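Local structure of putative regulatory protein (Streptomyces coelicolor A3, 2PZ9) at residues Glu42-Gly47 with Arg114-Arg119; Ala69-Lys74 with Tyr78-Glu83; Thr87-Ala92 with Phe108-Ala113. The protein is a putative transcriptional regulator of the TetR family that probably binds DNA through a helix-turn-helix motif near its N-terminus. One frame throughout, in Å; residues are numbered along the deposited sequence.

Interaction 1 joins helix 32-50 of the N-terminal region to helix 115-127, and the other two contacts adjoin it. Helix 74-92 runs past all three: its early turns form interaction 2 against the end of the predicted helix-turn-helix motif, and its last turns form interaction 3 against helix 100-113. The centres of interactions 1 and 2 are about 15 Å apart, bridged by F43, whose CE2 lies 4.1 Å from V81 CG2. Interactions 1 and 3, about 14 Å apart, meet through H117, with its CE1 3.8 Å from L89 CB. Interactions 2 and 3 follow each other on helix 74-92, centres about 21 Å apart, with no contact beyond that continuity. A sulfate sits at interaction 2.

Interaction 1: Glu42-Gly47 with Arg114-Arg119; sequences EFARHG and RPDHYR
The carbonyl oxygen of A44 is gripped by two donors of helix 115-127. R119 NH1 donates to it over 2.7 Å, and the indole NE1 of W123, one turn further on, is the second. The R119 bond is bent, with an N-H...O angle of 135°, and the oxygen lies at the guanidinium edge, tilted from its plane. The same NH1 makes a weak bond to R45 O at 3.1 Å, so one nitrogen links two successive carbonyls of helix 32-50. The arginine gets there by folding: the bend at chi2 (-146°) carries CD past A44 O at 3.2 Å, and the one at chi3 turns the guanidinium in. Beside this polar grip, A44 CB packs on D116 CB, with D116 O close by, where the two helices come close. R119 NH2 bonds to L126 O of the second subunit, so this arginine ties an N-terminal helix to the dimer partner as well. The axes of the two short helical segments approach to 8.4 Å and cross at 49°. On the side of helix 32-50 that carries F43, helix 74-92 packs through L77, Y78 and V81, while E42 faces helix 53-59.

Interaction 2: Ala69-Lys74 with Tyr78-Glu83; sequences AYFRSK and YAHVAE. With SO4 (sulfate ion), chain D.
The rings of F71 and H80 meet obliquely, their centroids 5.1 Å apart and their planes at 57°. F71 CE2 stands over one face of the imidazole, displaced toward the rim near CD2 and CG, 3.4 Å from H80 CD2. One face of the F71 ring is covered near its rim by Y70 CB, and I35 of helix 32-50 also touches F71. H80 reaches across because its CG is anti to the backbone N (chi1 -172°), directing the ring from helix 74-92 toward F71, the first residue past helix 64-70. That helix is the second of the predicted helix-turn-helix, where the recognition helix of TetR-family repressors lies, and the aromatic pair joins the chain just past its C-terminal end to the long helix that follows. Between them the chain turns at S73, the N-cap residue, whose OG bonds to A76 N. The first turn of helix 74-92 is then closed by a nearly straight bond from Y78 N to K74 O, 3.0 Å long at 173°. The Y70 hydroxyl donates to sulfate O3 over 2.6 Å, near the plane of the phenol ring; T31 OG1 also hydrogen-bonds to this ion, probably from the crystallisation liquor.

Interaction 3: Thr87-Ala92 with Phe108-Ala113; sequences TALIEA and FDHFAA
L89 carries the contact between the last turns of helix 74-92 and helix 100-113, and meets H110 already at its base: CB lies 4.1 Å from H110 CE1, and its CA is also near that carbon. From CB the chain turns to place CG anti to the backbone N (chi1 171°), and chi2 of 73° then sends CD1 over the imidazole. There CD1 makes a CH-pi contact, 3.7 Å from the ring centroid and only 8° off the ring normal, so the methyl sits above the middle of the face and is nearly equidistant from all five ring atoms. Beside the histidine, the same methyl also approaches F111 at its outer end, CD1 to CZ 4.1 Å. H110 in turn leans on the phenylalanine, its CD2 standing 3.9 Å above the centre of the F111 ring. At the edge of the imidazole, A92 CB lies near the ring plane, 3.9 Å from ND1.

The two segments run roughly antiparallel, at 144°, with axes 11.0 Å apart. That separation is spanned by side chains, with L89 and H110 crossing at about a right angle. H117 of helix 115-127 borders the cluster and touches L89, H110 and F111, so three helices of the chain converge here.

No hydrogen bond joins the two segments, so their attraction probably comes mainly from dispersion and from methyl hydrogens directed at the pi cloud of the histidine. Since L89 uses the face of the imidazole, this contact by itself should depend little on which ring nitrogen carries a proton.

Interaction 1: Glu42-Gly47 with Arg114-Arg119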
loop_
_atom_site.group_PDB
_atom_site.type_symbol
_atom_site.label_atom_id
_atom_site.label_comp_id
_atom_site.label_asym_id
_atom_site.label_seq_id
_atom_site.Cartn_x
_atom_site.Cartn_y
_atom_site.Cartn_z
ATOM N N GLU A 42 -18.483 -8.061 2.162
ATOM C CA GLU A 42 -18.126 -8.459 3.542
ATOM C C GLU A 42 -16.625 -8.669 3.823
ATOM O O GLU A 42 -16.155 -8.387 4.929
ATOM C CB GLU A 42 -18.879 -9.729 3.943
ATOM C CG GLU A 42 -18.566 -10.262 5.360
ATOM C CD GLU A 42 -19.311 -9.524 6.469
ATOM O OE1 GLU A 42 -20.254 -8.757 6.165
ATOM O OE2 GLU A 42 -18.953 -9.719 7.651
ATOM N N PHE A 43 -15.882 -9.199 2.857
ATOM C CA PHE A 43 -14.431 -9.310 3.000
ATOM C C PHE A 43 -13.721 -7.953 2.954
ATOM O O PHE A 43 -12.813 -7.710 3.731
ATOM C CB PHE A 43 -13.831 -10.270 1.964
ATOM C CG PHE A 43 -14.170 -11.736 2.204
ATOM C CD1 PHE A 43 -14.227 -12.264 3.506
ATOM C CD2 PHE A 43 -14.400 -12.601 1.125
ATOM C CE1 PHE A 43 -14.531 -13.631 3.721
ATOM C CE2 PHE A 43 -14.700 -13.956 1.337
ATOM C CZ PHE A 43 -14.764 -14.469 2.641
ATOM N N ALA A 44 -14.140 -7.066 2.061
ATOM C CA ALA A 44 -13.561 -5.736 2.013
ATOM C C ALA A 44 -13.749 -4.992 3.345
ATOM O O ALA A 44 -12.833 -4.339 3.823
ATOM C CB ALA A 44 -14.120 -4.936 0.841
ATOM N N ARG A 45 -14.929 -5.118 3.944
ATOM C CA ARG A 45 -15.238 -4.508 5.234
ATOM C C ARG A 45 -14.422 -5.057 6.390
ATOM O O ARG A 45 -13.757 -4.321 7.096
ATOM C CB ARG A 45 -16.707 -4.736 5.561
ATOM C CG ARG A 45 -17.544 -3.495 5.624
ATOM C CD ARG A 45 -19.022 -3.862 5.660
ATOM N NE ARG A 45 -19.836 -2.823 5.030
ATOM C CZ ARG A 45 -19.953 -2.646 3.711
ATOM N NH1 ARG A 45 -19.306 -3.436 2.850
ATOM N NH2 ARG A 45 -20.713 -1.661 3.245
ATOM N N HIS A 46 -14.493 -6.359 6.593
ATOM C CA HIS A 46 -14.103 -6.912 7.877
ATOM C C HIS A 46 -12.886 -7.811 7.785
ATOM O O HIS A 46 -12.322 -8.214 8.807
ATOM C CB HIS A 46 -15.280 -7.673 8.470
ATOM C CG HIS A 46 -16.490 -6.823 8.723
ATOM N ND1 HIS A 46 -17.641 -6.918 7.966
ATOM C CD2 HIS A 46 -16.734 -5.871 9.655
ATOM C CE1 HIS A 46 -18.539 -6.061 8.419
ATOM N NE2 HIS A 46 -18.012 -5.412 9.439
ATOM N N GLY A 47 -12.468 -8.099 6.554
ATOM C CA GLY A 47 -11.426 -9.089 6.297
ATOM C C GLY A 47 -11.973 -10.477 6.485
ATOM O O GLY A 47 -13.188 -10.662 6.547
ATOM N N ARG A 114 -13.161 0.032 -8.363
ATOM C CA ARG A 114 -13.383 -1.013 -7.353
ATOM C C ARG A 114 -12.511 -0.790 -6.103
ATOM O O ARG A 114 -11.516 -1.496 -5.886
ATOM C CB ARG A 114 -13.154 -2.414 -7.947
ATOM C CG ARG A 114 -13.424 -2.556 -9.454
ATOM C CD ARG A 114 -14.567 -3.513 -9.793
ATOM N NE ARG A 114 -15.743 -2.837 -10.374
ATOM C CZ ARG A 114 -15.887 -2.469 -11.660
ATOM N NH1 ARG A 114 -14.915 -2.686 -12.555
ATOM N NH2 ARG A 114 -17.015 -1.867 -12.053
ATOM N N PRO A 115 -12.906 0.193 -5.264
ATOM C CA PRO A 115 -12.143 0.554 -4.075
ATOM C C PRO A 115 -11.947 -0.656 -3.180
ATOM O O PRO A 115 -10.899 -0.817 -2.549
ATOM C CB PRO A 115 -13.048 1.572 -3.368
ATOM C CG PRO A 115 -13.932 2.100 -4.413
ATOM C CD PRO A 115 -14.141 0.995 -5.383
ATOM N N ASP A 116 -12.955 -1.512 -3.152
ATOM C CA ASP A 116 -12.978 -2.640 -2.246
ATOM C C ASP A 116 -12.220 -3.893 -2.741
ATOM O O ASP A 116 -12.027 -4.839 -1.975
ATOM C CB ASP A 116 -14.426 -2.949 -1.879
ATOM C CG ASP A 116 -15.266 -3.333 -3.085
ATOM O OD1 ASP A 116 -14.835 -3.111 -4.254
ATOM O OD2 ASP A 116 -16.377 -3.876 -2.847
ATOM N N HIS A 117 -11.780 -3.901 -3.999
ATOM C CA HIS A 117 -10.867 -4.948 -4.459
ATOM C C HIS A 117 -9.589 -4.706 -3.705
ATOM O O HIS A 117 -8.944 -5.645 -3.204
ATOM C CB HIS A 117 -10.609 -4.862 -5.973
ATOM C CG HIS A 117 -9.552 -5.815 -6.483
ATOM N ND1 HIS A 117 -9.601 -6.374 -7.750
ATOM C CD2 HIS A 117 -8.418 -6.301 -5.908
ATOM C CE1 HIS A 117 -8.548 -7.159 -7.931
ATOM N NE2 HIS A 117 -7.816 -7.136 -6.826
ATOM N N TYR A 118 -9.237 -3.430 -3.619
ATOM C CA TYR A 118 -8.033 -3.039 -2.935
ATOM C C TYR A 118 -8.044 -3.444 -1.447
ATOM O O TYR A 118 -7.075 -4.040 -0.962
ATOM C CB TYR A 118 -7.779 -1.545 -3.101
ATOM C CG TYR A 118 -6.527 -1.120 -2.386
ATOM C CD1 TYR A 118 -5.276 -1.294 -2.977
ATOM C CD2 TYR A 118 -6.580 -0.592 -1.089
ATOM C CE1 TYR A 118 -4.113 -0.921 -2.322
ATOM C CE2 TYR A 118 -5.414 -0.227 -0.416
ATOM C CZ TYR A 118 -4.186 -0.391 -1.049
ATOM O OH TYR A 118 -3.031 -0.018 -0.403
ATOM N N ARG A 119 -9.134 -3.123 -0.745
ATOM C CA ARG A 119 -9.323 -3.510 0.660
ATOM C C ARG A 119 -9.199 -5.002 0.795
ATOM O O ARG A 119 -8.506 -5.512 1.670
ATOM C CB ARG A 119 -10.721 -3.175 1.141
ATOM C CG ARG A 119 -11.047 -1.738 1.285
ATOM C CD ARG A 119 -11.979 -1.626 2.455
ATOM N NE ARG A 119 -11.299 -1.010 3.589
ATOM C CZ ARG A 119 -11.545 -1.243 4.880
ATOM N NH1 ARG A 119 -12.453 -2.129 5.277
ATOM N NH2 ARG A 119 -10.851 -0.578 5.791
#

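Interaction 2: Ala69-Lys74 with Tyr78-Glu83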
loop_
_atom_site.group_PDB
_atom_site.type_symbol
_atom_site.label_atom_id
_atom_site.label_comp_id
_atom_site.label_asym_id
_atom_site.label_seq_id
_atom_site.Cartn_x
_atom_site.Cartn_y
_atom_site.Cartn_z
ATOM N N ALA A 69 -22.435 -25.420 0.925
ATOM C CA ALA A 69 -22.498 -26.414 -0.144
ATOM C C ALA A 69 -21.512 -26.005 -1.251
ATOM O O ALA A 69 -20.726 -26.828 -1.716
ATOM C CB ALA A 69 -23.896 -26.568 -0.674
ATOM N N TYR A 70 -21.522 -24.731 -1.644
ATOM C CA TYR A 70 -20.591 -24.255 -2.657
ATOM C C TYR A 70 -19.172 -24.220 -2.126
ATOM O O TYR A 70 -18.228 -24.597 -2.811
ATOM C CB TYR A 70 -20.983 -22.857 -3.156
ATOM C CG TYR A 70 -22.255 -22.831 -3.974
ATOM C CD1 TYR A 70 -23.511 -22.749 -3.344
ATOM C CD2 TYR A 70 -22.210 -22.895 -5.370
ATOM C CE1 TYR A 70 -24.697 -22.751 -4.087
ATOM C CE2 TYR A 70 -23.377 -22.888 -6.121
ATOM C CZ TYR A 70 -24.624 -22.820 -5.473
ATOM O OH TYR A 70 -25.794 -22.818 -6.197
ATOM N N PHE A 71 -19.017 -23.759 -0.897
ATOM C CA PHE A 71 -17.691 -23.506 -0.375
ATOM C C PHE A 71 -17.471 -24.253 0.920
ATOM O O PHE A 71 -18.341 -24.282 1.786
ATOM C CB PHE A 71 -17.489 -22.013 -0.176
ATOM C CG PHE A 71 -17.848 -21.184 -1.394
ATOM C CD1 PHE A 71 -19.090 -20.561 -1.487
ATOM C CD2 PHE A 71 -16.941 -21.029 -2.441
ATOM C CE1 PHE A 71 -19.426 -19.783 -2.606
ATOM C CE2 PHE A 71 -17.261 -20.267 -3.561
ATOM C CZ PHE A 71 -18.507 -19.632 -3.645
ATOM N N ARG A 72 -16.303 -24.872 1.033
ATOM C CA ARG A 72 -15.939 -25.665 2.195
ATOM C C ARG A 72 -15.944 -24.851 3.517
ATOM O O ARG A 72 -16.380 -25.337 4.554
ATOM C CB ARG A 72 -14.569 -26.261 1.894
ATOM C CG ARG A 72 -13.954 -27.113 2.932
ATOM C CD ARG A 72 -12.554 -27.390 2.428
ATOM N NE ARG A 72 -11.823 -28.275 3.319
ATOM C CZ ARG A 72 -11.832 -29.600 3.238
ATOM N NH1 ARG A 72 -12.535 -30.216 2.296
ATOM N NH2 ARG A 72 -11.134 -30.318 4.107
ATOM N N SER A 73 -15.469 -23.604 3.465
ATOM C CA SER A 73 -15.137 -22.834 4.669
ATOM C C SER A 73 -15.136 -21.337 4.406
ATOM O O SER A 73 -15.018 -20.892 3.267
ATOM C CB SER A 73 -13.750 -23.246 5.173
ATOM O OG SER A 73 -12.722 -22.793 4.297
ATOM N N LYS A 74 -15.240 -20.548 5.460
ATOM C CA LYS A 74 -15.066 -19.112 5.307
ATOM C C LYS A 74 -13.796 -18.812 4.502
ATOM O O LYS A 74 -13.776 -17.915 3.661
ATOM C CB LYS A 74 -14.999 -18.448 6.684
ATOM C CG LYS A 74 -15.439 -16.982 6.734
ATOM C CD LYS A 74 -15.445 -16.412 8.167
ATOM C CE LYS A 74 -14.050 -16.349 8.782
ATOM N NZ LYS A 74 -14.083 -16.014 10.218
ATOM N N TYR A 78 -13.246 -16.994 0.813
ATOM C CA TYR A 78 -12.282 -15.934 0.516
ATOM C C TYR A 78 -11.434 -16.298 -0.712
ATOM O O TYR A 78 -11.434 -15.553 -1.701
ATOM C CB TYR A 78 -11.382 -15.562 1.706
ATOM C CG TYR A 78 -10.410 -14.421 1.360
ATOM C CD1 TYR A 78 -9.080 -14.683 0.958
ATOM C CD2 TYR A 78 -10.826 -13.076 1.411
ATOM C CE1 TYR A 78 -8.201 -13.647 0.629
ATOM C CE2 TYR A 78 -9.948 -12.022 1.088
ATOM C CZ TYR A 78 -8.643 -12.314 0.694
ATOM O OH TYR A 78 -7.787 -11.262 0.358
ATOM N N ALA A 79 -10.749 -17.446 -0.657
ATOM C CA ALA A 79 -9.800 -17.827 -1.707
ATOM C C ALA A 79 -10.441 -17.657 -3.069
ATOM O O ALA A 79 -9.871 -17.014 -3.960
ATOM C CB ALA A 79 -9.293 -19.267 -1.510
ATOM N N HIS A 80 -11.658 -18.202 -3.186
ATOM C CA HIS A 80 -12.458 -18.148 -4.410
ATOM C C HIS A 80 -12.667 -16.713 -4.885
ATOM O O HIS A 80 -12.417 -16.380 -6.059
ATOM C CB HIS A 80 -13.799 -18.819 -4.187
ATOM C CG HIS A 80 -14.611 -18.974 -5.432
ATOM N ND1 HIS A 80 -14.320 -19.910 -6.401
ATOM C CD2 HIS A 80 -15.720 -18.322 -5.863
ATOM C CE1 HIS A 80 -15.206 -19.821 -7.380
ATOM N NE2 HIS A 80 -16.069 -18.868 -7.077
ATOM N N VAL A 81 -13.099 -15.871 -3.957
ATOM C CA VAL A 81 -13.351 -14.490 -4.250
ATOM C C VAL A 81 -12.091 -13.772 -4.733
ATOM O O VAL A 81 -12.137 -13.056 -5.740
ATOM C CB VAL A 81 -13.935 -13.800 -3.041
ATOM C CG1 VAL A 81 -14.143 -12.341 -3.336
ATOM C CG2 VAL A 81 -15.254 -14.478 -2.642
ATOM N N ALA A 82 -10.976 -13.992 -4.033
ATOM C CA ALA A 82 -9.687 -13.403 -4.384
ATOM C C ALA A 82 -9.292 -13.804 -5.798
ATOM O O ALA A 82 -9.082 -12.921 -6.638
ATOM C CB ALA A 82 -8.622 -13.810 -3.393
ATOM N N GLU A 83 -9.203 -15.115 -6.062
ATOM C CA GLU A 83 -8.979 -15.638 -7.422
ATOM C C GLU A 83 -9.813 -14.876 -8.450
ATOM O O GLU A 83 -9.279 -14.210 -9.341
ATOM C CB GLU A 83 -9.350 -17.118 -7.505
ATOM C CG GLU A 83 -8.344 -18.073 -6.868
ATOM C CD GLU A 83 -8.932 -19.476 -6.555
ATOM O OE1 GLU A 83 -9.351 -20.193 -7.509
ATOM O OE2 GLU A 83 -8.968 -19.867 -5.348
HETATM S S SO4 D . -29.579 -22.487 -5.291
HETATM O O1 SO4 D . -30.242 -21.719 -4.228
HETATM O O2 SO4 D . -29.797 -21.891 -6.612
HETATM O O3 SO4 D . -28.143 -22.551 -5.034
HETATM O O4 SO4 D . -30.116 -23.840 -5.283
#

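Interaction 3: Thr87-Ala92 with Phe108-Ala113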
loop_
_atom_site.group_PDB
_atom_site.type_symbol
_atom_site.label_atom_id
_atom_site.label_comp_id
_atom_site.label_asym_id
_atom_site.label_seq_id
_atom_site.Cartn_x
_atom_site.Cartn_y
_atom_site.Cartn_z
ATOM N N THR A 87 -8.255 -12.510 -11.359
ATOM C CA THR A 87 -8.459 -12.815 -12.772
ATOM C C THR A 87 -9.149 -11.658 -13.473
ATOM O O THR A 87 -8.756 -11.268 -14.557
ATOM C CB THR A 87 -9.310 -14.083 -12.950
ATOM O OG1 THR A 87 -9.246 -14.858 -11.752
ATOM C CG2 THR A 87 -8.820 -14.927 -14.127
ATOM N N ALA A 88 -10.176 -11.110 -12.835
ATOM C CA ALA A 88 -10.854 -9.904 -13.318
ATOM C C ALA A 88 -9.849 -8.801 -13.637
ATOM O O ALA A 88 -9.945 -8.119 -14.668
ATOM C CB ALA A 88 -11.832 -9.413 -12.277
ATOM N N LEU A 89 -8.897 -8.648 -12.721
ATOM C CA LEU A 89 -7.869 -7.639 -12.789
ATOM C C LEU A 89 -6.915 -7.924 -13.937
ATOM O O LEU A 89 -6.779 -7.106 -14.846
ATOM C CB LEU A 89 -7.107 -7.607 -11.461
ATOM C CG LEU A 89 -5.813 -6.771 -11.332
ATOM C CD1 LEU A 89 -6.096 -5.249 -11.279
ATOM C CD2 LEU A 89 -4.910 -7.236 -10.137
ATOM N N ILE A 90 -6.263 -9.087 -13.881
ATOM C CA ILE A 90 -5.298 -9.526 -14.879
ATOM C C ILE A 90 -5.807 -9.286 -16.297
ATOM O O ILE A 90 -5.061 -8.828 -17.162
ATOM C CB ILE A 90 -4.932 -11.001 -14.638
ATOM C CG1 ILE A 90 -3.942 -11.081 -13.488
ATOM C CG2 ILE A 90 -4.314 -11.638 -15.855
ATOM C CD1 ILE A 90 -3.904 -12.404 -12.804
ATOM N N GLU A 91 -7.088 -9.573 -16.511
ATOM C CA GLU A 91 -7.748 -9.379 -17.806
ATOM C C GLU A 91 -7.984 -7.913 -18.149
ATOM O O GLU A 91 -7.823 -7.510 -19.296
ATOM C CB GLU A 91 -9.057 -10.152 -17.859
ATOM C CG GLU A 91 -8.815 -11.642 -17.804
ATOM C CD GLU A 91 -10.080 -12.461 -17.930
ATOM O OE1 GLU A 91 -11.081 -11.963 -18.501
ATOM O OE2 GLU A 91 -10.067 -13.617 -17.461
ATOM N N ALA A 92 -8.356 -7.121 -17.152
ATOM C CA ALA A 92 -8.483 -5.679 -17.321
ATOM C C ALA A 92 -7.116 -4.991 -17.525
ATOM O O ALA A 92 -7.058 -3.785 -17.789
ATOM C CB ALA A 92 -9.215 -5.080 -16.112
ATOM N N PHE A 108 -5.030 2.558 -12.391
ATOM C CA PHE A 108 -5.618 3.592 -11.596
ATOM C C PHE A 108 -7.130 3.496 -11.701
ATOM O O PHE A 108 -7.842 3.516 -10.689
ATOM C CB PHE A 108 -5.164 4.952 -12.065
ATOM C CG PHE A 108 -5.835 6.077 -11.344
ATOM C CD1 PHE A 108 -5.370 6.497 -10.096
ATOM C CD2 PHE A 108 -6.961 6.705 -11.890
ATOM C CE1 PHE A 108 -6.020 7.538 -9.417
ATOM C CE2 PHE A 108 -7.606 7.740 -11.223
ATOM C CZ PHE A 108 -7.143 8.164 -10.000
ATOM N N ASP A 109 -7.597 3.379 -12.946
ATOM C CA ASP A 109 -9.001 3.299 -13.277
ATOM C C ASP A 109 -9.669 2.159 -12.565
ATOM O O ASP A 109 -10.734 2.327 -11.981
ATOM C CB ASP A 109 -9.135 3.094 -14.772
ATOM C CG ASP A 109 -8.747 4.323 -15.567
ATOM O OD1 ASP A 109 -8.716 5.445 -14.993
ATOM O OD2 ASP A 109 -8.469 4.158 -16.776
ATOM N N HIS A 110 -9.030 0.999 -12.625
ATOM C CA HIS A 110 -9.560 -0.198 -12.049
ATOM C C HIS A 110 -9.845 -0.053 -10.561
ATOM O O HIS A 110 -10.916 -0.408 -10.093
ATOM C CB HIS A 110 -8.597 -1.339 -12.275
ATOM C CG HIS A 110 -9.076 -2.641 -11.711
ATOM N ND1 HIS A 110 -9.605 -3.643 -12.497
ATOM C CD2 HIS A 110 -9.119 -3.101 -10.435
ATOM C CE1 HIS A 110 -9.943 -4.666 -11.730
ATOM N NE2 HIS A 110 -9.658 -4.363 -10.475
ATOM N N PHE A 111 -8.893 0.467 -9.810
ATOM C CA PHE A 111 -9.099 0.612 -8.394
ATOM C C PHE A 111 -9.890 1.843 -8.060
ATOM O O PHE A 111 -10.476 1.917 -6.983
ATOM C CB PHE A 111 -7.777 0.606 -7.649
ATOM C CG PHE A 111 -7.094 -0.726 -7.676
ATOM C CD1 PHE A 111 -5.907 -0.904 -8.391
ATOM C CD2 PHE A 111 -7.651 -1.828 -7.002
ATOM C CE1 PHE A 111 -5.278 -2.163 -8.419
ATOM C CE2 PHE A 111 -7.030 -3.086 -7.022
ATOM C CZ PHE A 111 -5.847 -3.253 -7.726
ATOM N N ALA A 112 -9.919 2.823 -8.955
ATOM C CA ALA A 112 -10.833 3.942 -8.771
ATOM C C ALA A 112 -12.244 3.360 -8.797
ATOM O O ALA A 112 -13.064 3.654 -7.933
ATOM C CB ALA A 112 -10.644 4.996 -9.857
ATOM N N ALA A 113 -12.494 2.492 -9.775
ATOM C CA ALA A 113 -13.782 1.823 -9.917
ATOM C C ALA A 113 -14.102 0.919 -8.707
ATOM O O ALA A 113 -15.170 1.051 -8.090
ATOM C CB ALA A 113 -13.830 1.030 -11.232
#